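Local coordinates for DNA/pantothenate metabolism flavoprotein (Streptomyces sparsogenes DSM 40356, PDB 7CFU) that probably catalyses the oxidative decarboxylation of a cysteine residue in a peptide, using bound flavin mononucleotide as cofactor, at residues A[105-108]-A[109-113]. Numbering follows the deposited sequence.
With FMN (flavin mononucleotide), chain Y.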
# COMPACT_ATOMS: atom_id res chain seq x y z
N LEU A 105 -10.35 33.48 -3.83
CA LEU A 105 -9.15 34.20 -4.26
C LEU A 105 -7.92 33.32 -4.06
O LEU A 105 -7.57 33.01 -2.91
CB LEU A 105 -9.01 35.51 -3.46
CG LEU A 105 -7.92 36.53 -3.82
CD1 LEU A 105 -8.31 37.90 -3.26
CD2 LEU A 105 -6.52 36.14 -3.34
N PRO A 106 -7.23 32.93 -5.13
CA PRO A 106 -7.62 33.15 -6.52
C PRO A 106 -8.68 32.15 -6.95
O PRO A 106 -8.75 31.04 -6.42
CB PRO A 106 -6.33 32.90 -7.29
CG PRO A 106 -5.64 31.84 -6.46
CD PRO A 106 -5.94 32.21 -5.02
N ALA A 107 -9.52 32.55 -7.90
CA ALA A 107 -10.45 31.63 -8.52
C ALA A 107 -9.89 31.20 -9.87
O ALA A 107 -9.23 31.99 -10.55
CB ALA A 107 -11.82 32.28 -8.71
N THR A 108 -10.11 29.95 -10.23
CA THR A 108 -9.74 29.48 -11.55
C THR A 108 -10.87 29.73 -12.53
O THR A 108 -12.02 29.98 -12.13
CB THR A 108 -9.44 27.98 -11.51
OG1 THR A 108 -10.52 27.34 -10.83
CG2 THR A 108 -8.11 27.72 -10.79
N ALA A 109 -10.54 29.68 -13.82
CA ALA A 109 -11.59 29.62 -14.83
C ALA A 109 -12.54 28.46 -14.55
O ALA A 109 -13.76 28.60 -14.67
CB ALA A 109 -10.98 29.49 -16.23
N ASN A 110 -11.98 27.31 -14.16
CA ASN A 110 -12.80 26.16 -13.78
C ASN A 110 -13.83 26.54 -12.73
O ASN A 110 -15.01 26.18 -12.84
CB ASN A 110 -11.88 25.05 -13.25
CG ASN A 110 -12.61 23.74 -13.01
OD1 ASN A 110 -13.35 23.25 -13.87
ND2 ASN A 110 -12.43 23.19 -11.81
N PHE A 111 -13.40 27.26 -11.69
CA PHE A 111 -14.33 27.67 -10.64
C PHE A 111 -15.46 28.53 -11.20
O PHE A 111 -16.63 28.35 -10.82
CB PHE A 111 -13.60 28.44 -9.53
CG PHE A 111 -14.53 28.98 -8.50
CD1 PHE A 111 -15.01 30.28 -8.60
CD2 PHE A 111 -14.98 28.17 -7.46
CE1 PHE A 111 -15.91 30.77 -7.66
CE2 PHE A 111 -15.87 28.67 -6.52
CZ PHE A 111 -16.33 29.96 -6.63
N LEU A 112 -15.13 29.49 -12.07
CA LEU A 112 -16.17 30.34 -12.67
C LEU A 112 -17.23 29.50 -13.35
O LEU A 112 -18.43 29.75 -13.18
CB LEU A 112 -15.56 31.30 -13.68
CG LEU A 112 -14.53 32.32 -13.20
CD1 LEU A 112 -14.04 33.14 -14.39
CD2 LEU A 112 -15.14 33.20 -12.13
N ALA A 113 -16.81 28.49 -14.10
CA ALA A 113 -17.76 27.62 -14.78
C ALA A 113 -18.64 26.88 -13.79
O ALA A 113 -19.87 26.83 -13.94
CB ALA A 113 -17.01 26.65 -15.68
N1 FMN Y . -6.11 27.69 -14.17
C2 FMN Y . -6.65 28.95 -14.18
O2 FMN Y . -7.80 29.11 -14.57
N3 FMN Y . -5.91 30.03 -13.75
C4 FMN Y . -4.61 29.84 -13.32
O4 FMN Y . -3.94 30.81 -12.94
C4A FMN Y . -4.06 28.57 -13.32
N5 FMN Y . -2.77 28.36 -12.89
C5A FMN Y . -2.24 27.09 -12.87
C6 FMN Y . -0.94 26.90 -12.43
C7 FMN Y . -0.40 25.62 -12.42
C7M FMN Y . 1.01 25.41 -11.94
C8 FMN Y . -1.15 24.53 -12.85
C8M FMN Y . -0.54 23.15 -12.84
C9 FMN Y . -2.46 24.72 -13.30
C9A FMN Y . -3.00 26.00 -13.31
N10 FMN Y . -4.30 26.22 -13.76
C10 FMN Y . -4.82 27.49 -13.75
C1' FMN Y . -5.15 25.09 -14.22
C2' FMN Y . -6.04 24.66 -13.07
O2' FMN Y . -5.24 24.30 -11.94
C3' FMN Y . -6.95 23.52 -13.53
O3' FMN Y . -7.90 24.03 -14.44
C4' FMN Y . -7.63 22.79 -12.36
O4' FMN Y . -8.42 21.73 -12.87
C5' FMN Y . -8.50 23.72 -11.55
O5' FMN Y . -8.92 23.06 -10.37
P FMN Y . -9.83 23.82 -9.28
O1P FMN Y . -10.77 22.81 -8.66
O2P FMN Y . -8.90 24.47 -8.31
O3P FMN Y . -10.68 24.90 -9.92
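At the C-terminal end of strand 101-107, where the chain turns into helix 109-117, Thr-108 serves as the N-cap and Phe-111 donates the capping bond: its backbone N reaches Thr-108 OG1 at 3.0 Å, with an N-H...O angle of 152°. The hydroxyl lies between the backbone N and the carbonyl carbon (chi1 49°), a position from which it can face the first turn of the helix and also touch the cofactor. It gives its own hydrogen to the phosphate, OG1 to FMN O3P at 2.6 Å, and CG2 packs against both the pyrimidine end of the flavin and the same phosphate oxygen. The carbonyl of the same residue, Thr-108 O, accepts from Leu-112 N at 3.1 Å, the first i-to-i+4 bond of the helix.

This is the beta-alpha corner of a flavodoxin-like fold (parallel sheet, strand order 2-1-3-4-5), with the FMN lying at the helix N-terminus. There the backbone N of Ala-109 points at the flavin carbonyl, 2.9 Å from FMN O2 and nearly straight at 163°. Asn-110, its CG anti to the backbone N, swings ND2 to FMN O3P at 3.1 Å, so that oxygen is gripped by two side chains of the corner; the amide's OD1 takes a hydrogen bond from Ala-120 N of a second subunit, which fixes its flip. The positive end of the helix dipole would probably polarise the C2=O2 carbonyl of the flavin. A valine in place of Thr-108 would probably cost Phe-111 N its side-chain acceptor and O3P one of its donors. One residue before the cap, Ala-107 CB meets the Phe-111 ring obliquely, 3.8 Å from CD1, while Leu-112 turns to Ile-137 and helix 149-160.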